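Local coordinates for protein family 88 glycosyl hydrolase (Bacteroides thetaiotaomicron, PDB 5NOA) that probably helps break down the arabinogalactan glycans of gum arabic, perhaps as a polysaccharide lyase, though it is classed as a glycoside hydrolase, at residues D154-A159 / E183-Y188; D116-F121 / E145-T150. One frame throughout, in Å; residues are numbered along the deposited sequence.

Overall arrangement
Contact 2 closes before contact 1 opens along the chain, and their centres lie about 11 Å apart. Both are buried. Their centres sit on the same side of the chain's centre, about 16 Å from it for contact 1 and about 17 Å for contact 2. The helix end at 145-150 joins them directly. Tyr155 OH of contact 1 and Thr150 OG1 of contact 2 are 2.7 Å apart, probably a hydrogen bond. Gln147 also packs against contact 1: its NE2 is 3.4 Å from Tyr155 CG, and its backbone O is 3.3 Å from Tyr188 OH. Lys184 CE of contact 1 packs 3.3 Å from Met148 O.

Contact 1 (D154-A159 / E183-Y188); sequences DYWWWA and EKLHEY
Tyr188 is set between Trp156 and Tyr155, and its ring meets each of theirs edge to face, the Tyr155 pair offset. Its CB sits over the face of the Trp156 six-membered ring, 3.4 Å from the ring centroid. This is a CH-pi contact almost straight along the ring normal. CG of Tyr188 is anti to its carbonyl carbon (chi1 -61°). From there the phenol ring stands steeply on the indole, its edge toward the indole face and the two planes at 71°. At this edge Tyr188 CD2 is 3.8 Å from Trp156 CZ2. Tyr155 lies alongside Tyr188, pointing the same way, and turns its own edge toward the Tyr188 face. In that pair the planes are at 69° and Tyr155 CD2 is 3.7 Å from Tyr188 CE1. Leu185 CD1 comes to the indole rim, in the ring plane, 3.9 Å from Trp156 CH2. The backbones are joined by water 1, which accepts from Trp156 N at 2.8 Å and donates to Tyr188 O at 2.9 Å. Leu162, Val165 and Met166 of helix 160-176 also pack on Trp156. This aromatic cluster ties the loop before helix 160-176 to helix 180-196, within the (alpha/alpha)6 barrel expected for family 88 glycosyl hydrolases.

Contact 2 (D116-F121 / E145-T150); sequences DYQICF and EYQMST
Gln118 and Gln147 reach each other through different first torsions. In Gln118, CG stands anti to the carbonyl carbon (chi1 -60°). In Gln147, CG stands opposite the backbone N instead (chi1 -176°). Both chains run extended beyond CG, so the two amides meet between backbones that are far apart: the CA atoms of Gln118 and Gln147 are 11.3 Å from each other. The amide planes are nearly coplanar. Gln118 NE2 donates to Gln147 OE1 at 2.8 Å, with an N-H...O angle of 164°. The donor lies in the carbonyl plane of Gln147, and the acceptor lies close to the amide plane of Gln118. Water 2 joins the other ends of the amides. It donates to Gln118 OE1 at 2.7 Å and accepts from Gln147 NE2 at 2.9 Å. The direct bond and the water together close a ring, which probably fixes which way round each amide sits. The pair links the turn leading into helix 120-130 to the last turn of helix 135-149, two helices that follow one another in the (alpha/alpha)6 barrel expected for this family. Gln118 NE2 also bonds to Val112 O, so this nitrogen has two acceptors. A leucine in place of Gln118 would probably leave Gln147 OE1 and Val112 O without this donor and let the Gln147 amide turn. The side chain of Gln118 also touches Val165 of helix 160-176. Where helix 135-149 ends, hydroxyls bond back to carbonyls of its last turn. Ser149 OG donates to Tyr146 O at 2.7 Å, on a lone pair. Thr150 OG1 donates to Gln147 O, also at 2.7 Å. Each carbonyl also accepts a backbone N-H from the same residue that supplies the hydroxyl.

Contact 1 (D154-A159 / E183-Y188)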
loop_
_atom_site.group_PDB
_atom_site.type_symbol
_atom_site.label_atom_id
_atom_site.label_comp_id
_atom_site.label_asym_id
_atom_site.label_seq_id
_atom_site.Cartn_x
_atom_site.Cartn_y
_atom_site.Cartn_z
ATOM N N ASP A 154 -2.176 0.690 20.400
ATOM C CA ASP A 154 -2.996 1.568 19.555
ATOM C C ASP A 154 -2.153 2.365 18.534
ATOM O O ASP A 154 -2.550 3.457 18.107
ATOM C CB ASP A 154 -3.835 2.516 20.415
ATOM C CG ASP A 154 -3.014 3.418 21.293
ATOM O OD1 ASP A 154 -1.804 3.224 21.446
ATOM O OD2 ASP A 154 -3.645 4.300 21.901
ATOM N N TYR A 155 -1.028 1.798 18.141
ATOM C CA TYR A 155 -0.153 2.437 17.169
ATOM C C TYR A 155 -0.781 2.584 15.788
ATOM O O TYR A 155 -0.386 3.484 15.062
ATOM C CB TYR A 155 1.193 1.693 17.060
ATOM C CG TYR A 155 2.041 1.891 18.299
ATOM C CD1 TYR A 155 2.681 3.099 18.497
ATOM C CD2 TYR A 155 2.144 0.916 19.294
ATOM C CE1 TYR A 155 3.397 3.341 19.652
ATOM C CE2 TYR A 155 2.912 1.156 20.433
ATOM C CZ TYR A 155 3.524 2.368 20.602
ATOM O OH TYR A 155 4.263 2.672 21.723
ATOM N N TRP A 156 -1.664 1.663 15.401
ATOM C CA TRP A 156 -2.246 1.643 14.043
ATOM C C TRP A 156 -3.693 2.118 14.136
ATOM O O TRP A 156 -4.658 1.333 14.164
ATOM C CB TRP A 156 -2.123 0.279 13.386
ATOM C CG TRP A 156 -0.706 -0.184 13.236
ATOM C CD1 TRP A 156 0.433 0.570 13.398
ATOM C CD2 TRP A 156 -0.256 -1.527 12.964
ATOM N NE1 TRP A 156 1.541 -0.229 13.257
ATOM C CE2 TRP A 156 1.149 -1.510 12.972
ATOM C CE3 TRP A 156 -0.909 -2.758 12.707
ATOM C CZ2 TRP A 156 1.904 -2.668 12.754
ATOM C CZ3 TRP A 156 -0.180 -3.854 12.503
ATOM C CH2 TRP A 156 1.208 -3.821 12.518
ATOM N N TRP A 157 -3.836 3.441 14.208
ATOM C CA TRP A 157 -5.097 4.115 14.469
ATOM C C TRP A 157 -5.763 4.709 13.223
ATOM O O TRP A 157 -6.805 5.350 13.324
ATOM C CB TRP A 157 -4.932 5.197 15.570
ATOM C CG TRP A 157 -3.818 6.143 15.270
ATOM C CD1 TRP A 157 -2.521 6.055 15.712
ATOM C CD2 TRP A 157 -3.872 7.325 14.452
ATOM N NE1 TRP A 157 -1.780 7.062 15.182
ATOM C CE2 TRP A 157 -2.582 7.880 14.441
ATOM C CE3 TRP A 157 -4.894 7.992 13.760
ATOM C CZ2 TRP A 157 -2.275 9.019 13.738
ATOM C CZ3 TRP A 157 -4.585 9.123 13.099
ATOM C CH2 TRP A 157 -3.292 9.625 13.067
ATOM N N TRP A 158 -5.162 4.474 12.066
ATOM C CA TRP A 158 -5.741 4.905 10.800
ATOM C C TRP A 158 -5.447 3.805 9.785
ATOM O O TRP A 158 -4.457 3.085 9.890
ATOM C CB TRP A 158 -5.179 6.278 10.372
ATOM C CG TRP A 158 -3.767 6.285 9.819
ATOM C CD1 TRP A 158 -3.428 6.620 8.551
ATOM C CD2 TRP A 158 -2.532 5.945 10.479
ATOM N NE1 TRP A 158 -2.089 6.508 8.365
ATOM C CE2 TRP A 158 -1.501 6.105 9.524
ATOM C CE3 TRP A 158 -2.173 5.562 11.783
ATOM C CZ2 TRP A 158 -0.197 5.797 9.782
ATOM C CZ3 TRP A 158 -0.841 5.286 12.054
ATOM C CH2 TRP A 158 0.126 5.384 11.040
ATOM N N ALA A 159 -6.339 3.672 8.811
ATOM C CA ALA A 159 -6.286 2.517 7.918
ATOM C C ALA A 159 -4.980 2.402 7.150
ATOM O O ALA A 159 -4.440 1.314 7.007
ATOM C CB ALA A 159 -7.488 2.512 6.959
ATOM N N GLU A 183 3.915 -11.600 16.885
ATOM C CA GLU A 183 2.949 -11.399 17.943
ATOM C C GLU A 183 2.379 -9.980 17.935
ATOM O O GLU A 183 1.158 -9.756 18.053
ATOM C CB GLU A 183 3.567 -11.699 19.294
ATOM C CG GLU A 183 2.688 -11.421 20.491
ATOM C CD GLU A 183 1.348 -12.123 20.467
ATOM O OE1 GLU A 183 1.276 -13.336 20.058
ATOM O OE2 GLU A 183 0.365 -11.427 20.891
ATOM N N LYS A 184 3.261 -9.015 17.784
ATOM C CA LYS A 184 2.849 -7.613 17.747
ATOM C C LYS A 184 2.141 -7.227 16.461
ATOM O O LYS A 184 1.252 -6.372 16.507
ATOM C CB LYS A 184 4.050 -6.728 18.087
ATOM C CG LYS A 184 4.471 -6.857 19.555
ATOM C CD LYS A 184 3.552 -6.070 20.473
ATOM C CE LYS A 184 3.914 -6.234 21.938
ATOM N NZ LYS A 184 3.051 -5.386 22.793
ATOM N N LEU A 185 2.504 -7.843 15.334
ATOM C CA LEU A 185 1.690 -7.661 14.120
ATOM C C LEU A 185 0.236 -7.963 14.453
ATOM O O LEU A 185 -0.682 -7.201 14.121
ATOM C CB LEU A 185 2.212 -8.615 13.037
ATOM C CG LEU A 185 1.332 -8.779 11.790
ATOM C CD1 LEU A 185 1.146 -7.485 11.071
ATOM C CD2 LEU A 185 1.943 -9.839 10.915
ATOM N N HIS A 186 0.008 -9.106 15.128
ATOM C CA HIS A 186 -1.366 -9.480 15.453
ATOM C C HIS A 186 -2.015 -8.501 16.431
ATOM O O HIS A 186 -3.163 -8.092 16.230
ATOM C CB HIS A 186 -1.391 -10.871 16.020
ATOM C CG HIS A 186 -2.756 -11.354 16.280
ATOM N ND1 HIS A 186 -3.302 -11.357 17.535
ATOM C CD2 HIS A 186 -3.729 -11.774 15.439
ATOM C CE1 HIS A 186 -4.546 -11.797 17.472
ATOM N NE2 HIS A 186 -4.835 -12.046 16.205
ATOM N N GLU A 187 -1.286 -8.133 17.487
ATOM C CA GLU A 187 -1.858 -7.257 18.495
ATOM C C GLU A 187 -2.228 -5.895 17.891
ATOM O O GLU A 187 -3.329 -5.368 18.117
ATOM C CB GLU A 187 -0.868 -7.082 19.633
ATOM C CG GLU A 187 -1.420 -6.198 20.724
ATOM C CD GLU A 187 -0.549 -6.085 21.931
ATOM O OE1 GLU A 187 0.582 -6.584 21.945
ATOM O OE2 GLU A 187 -1.053 -5.426 22.881
ATOM N N TYR A 188 -1.334 -5.340 17.092
ATOM C CA TYR A 188 -1.587 -4.022 16.514
ATOM C C TYR A 188 -2.699 -4.065 15.462
ATOM O O TYR A 188 -3.500 -3.128 15.372
ATOM C CB TYR A 188 -0.306 -3.398 15.957
ATOM C CG TYR A 188 0.811 -3.151 16.963
ATOM C CD1 TYR A 188 0.583 -3.013 18.322
ATOM C CD2 TYR A 188 2.121 -3.093 16.510
ATOM C CE1 TYR A 188 1.652 -2.757 19.195
ATOM C CE2 TYR A 188 3.169 -2.896 17.357
ATOM C CZ TYR A 188 2.928 -2.713 18.712
ATOM O OH TYR A 188 4.008 -2.489 19.524
HETATM O O HOH W 1 -2.486 -0.739 16.674
#

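Contact 2 (D116-F121 / E145-T150)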
loop_
_atom_site.group_PDB
_atom_site.type_symbol
_atom_site.label_atom_id
_atom_site.label_comp_id
_atom_site.label_asym_id
_atom_site.label_seq_id
_atom_site.Cartn_x
_atom_site.Cartn_y
_atom_site.Cartn_z
ATOM N N ASP A 116 3.691 6.406 9.418
ATOM C CA ASP A 116 4.112 7.108 8.208
ATOM C C ASP A 116 5.628 7.338 8.110
ATOM O O ASP A 116 6.140 7.551 7.009
ATOM C CB ASP A 116 3.367 8.434 8.071
ATOM C CG ASP A 116 1.942 8.294 7.544
ATOM O OD1 ASP A 116 1.545 7.190 7.157
ATOM O OD2 ASP A 116 1.275 9.355 7.474
ATOM N N TYR A 117 6.330 7.268 9.247
ATOM C CA TYR A 117 7.781 7.339 9.308
ATOM C C TYR A 117 8.437 5.991 9.465
ATOM O O TYR A 117 9.656 5.912 9.749
ATOM C CB TYR A 117 8.257 8.347 10.366
ATOM C CG TYR A 117 8.591 9.701 9.824
ATOM C CD1 TYR A 117 9.496 9.851 8.777
ATOM C CD2 TYR A 117 8.031 10.822 10.409
ATOM C CE1 TYR A 117 9.835 11.121 8.316
ATOM C CE2 TYR A 117 8.366 12.081 9.958
ATOM C CZ TYR A 117 9.269 12.221 8.919
ATOM O OH TYR A 117 9.558 13.478 8.449
ATOM N N GLN A 118 7.676 4.919 9.255
ATOM C CA GLN A 118 8.197 3.568 9.343
ATOM C C GLN A 118 8.099 2.773 8.054
ATOM O O GLN A 118 8.775 1.765 7.905
ATOM C CB GLN A 118 7.487 2.840 10.480
ATOM C CG GLN A 118 7.673 3.504 11.839
ATOM C CD GLN A 118 6.883 2.845 12.927
ATOM O OE1 GLN A 118 5.887 2.177 12.661
ATOM N NE2 GLN A 118 7.289 3.058 14.191
ATOM N N ILE A 119 7.267 3.224 7.109
ATOM C CA ILE A 119 7.200 2.521 5.841
ATOM C C ILE A 119 8.537 2.513 5.134
ATOM O O ILE A 119 8.848 1.552 4.410
ATOM C CB ILE A 119 6.051 3.035 4.951
ATOM C CG1 ILE A 119 6.178 2.507 3.497
ATOM C CG2 ILE A 119 5.929 4.545 4.967
ATOM C CD1 ILE A 119 4.960 2.760 2.613
ATOM N N CYS A 120 9.370 3.534 5.328
ATOM C CA CYS A 120 10.723 3.495 4.758
ATOM C C CYS A 120 11.486 2.213 5.133
ATOM O O CYS A 120 12.302 1.745 4.358
ATOM C CB CYS A 120 11.493 4.748 5.171
ATOM S SG CYS A 120 11.744 4.972 6.933
ATOM N N PHE A 121 11.223 1.676 6.323
ATOM C CA PHE A 121 11.885 0.465 6.759
ATOM C C PHE A 121 11.621 -0.710 5.837
ATOM O O PHE A 121 12.445 -1.631 5.790
ATOM C CB PHE A 121 11.470 0.086 8.196
ATOM C CG PHE A 121 11.690 1.143 9.271
ATOM C CD1 PHE A 121 12.610 2.164 9.130
ATOM C CD2 PHE A 121 11.000 1.037 10.489
ATOM C CE1 PHE A 121 12.817 3.081 10.165
ATOM C CE2 PHE A 121 11.206 1.923 11.504
ATOM C CZ PHE A 121 12.113 2.953 11.350
ATOM N N GLU A 145 11.683 -2.479 17.810
ATOM C CA GLU A 145 11.897 -3.217 19.048
ATOM C C GLU A 145 11.571 -2.364 20.279
ATOM O O GLU A 145 10.995 -2.881 21.234
ATOM C CB GLU A 145 13.263 -3.884 19.055
ATOM C CG GLU A 145 13.311 -4.960 17.959
ATOM C CD GLU A 145 14.677 -5.445 17.494
ATOM O OE1 GLU A 145 15.695 -5.204 18.198
ATOM O OE2 GLU A 145 14.741 -6.089 16.395
ATOM N N TYR A 146 11.876 -1.058 20.256
ATOM C CA TYR A 146 11.403 -0.196 21.324
ATOM C C TYR A 146 9.871 -0.146 21.327
ATOM O O TYR A 146 9.216 -0.323 22.356
ATOM C CB TYR A 146 11.963 1.224 21.195
ATOM C CG TYR A 146 11.335 2.131 22.232
ATOM C CD1 TYR A 146 11.708 2.036 23.577
ATOM C CD2 TYR A 146 10.336 3.035 21.891
ATOM C CE1 TYR A 146 11.078 2.814 24.533
ATOM C CE2 TYR A 146 9.736 3.832 22.840
ATOM C CZ TYR A 146 10.097 3.724 24.158
ATOM O OH TYR A 146 9.494 4.510 25.111
ATOM N N GLN A 147 9.267 0.082 20.170
ATOM C CA GLN A 147 7.814 0.123 20.090
ATOM C C GLN A 147 7.183 -1.130 20.677
ATOM O O GLN A 147 6.243 -1.059 21.467
ATOM C CB GLN A 147 7.378 0.323 18.656
ATOM C CG GLN A 147 5.894 0.487 18.453
ATOM C CD GLN A 147 5.573 0.908 17.048
ATOM O OE1 GLN A 147 6.271 1.736 16.471
ATOM N NE2 GLN A 147 4.488 0.370 16.516
ATOM N N MET A 148 7.706 -2.295 20.306
ATOM C CA MET A 148 7.130 -3.552 20.778
ATOM C C MET A 148 7.296 -3.757 22.290
ATOM O O MET A 148 6.532 -4.496 22.893
ATOM C CB MET A 148 7.707 -4.747 20.018
ATOM C CG MET A 148 7.314 -4.749 18.555
ATOM S SD MET A 148 7.838 -6.239 17.685
ATOM C CE MET A 148 9.619 -6.140 17.747
ATOM N N SER A 149 8.267 -3.079 22.889
ATOM C CA SER A 149 8.487 -3.145 24.329
ATOM C C SER A 149 7.514 -2.328 25.112
ATOM O O SER A 149 7.354 -2.520 26.317
ATOM C CB SER A 149 9.915 -2.698 24.689
ATOM O OG SER A 149 10.113 -1.300 24.709
ATOM N N THR A 150 6.858 -1.377 24.470
ATOM C CA THR A 150 5.879 -0.520 25.157
ATOM C C THR A 150 4.570 -1.312 25.342
ATOM O O THR A 150 4.322 -2.260 24.609
ATOM C CB THR A 150 5.593 0.779 24.379
ATOM O OG1 THR A 150 4.867 0.499 23.183
ATOM C CG2 THR A 150 6.862 1.533 24.094
HETATM O O HOH W 2 3.633 1.629 13.998
#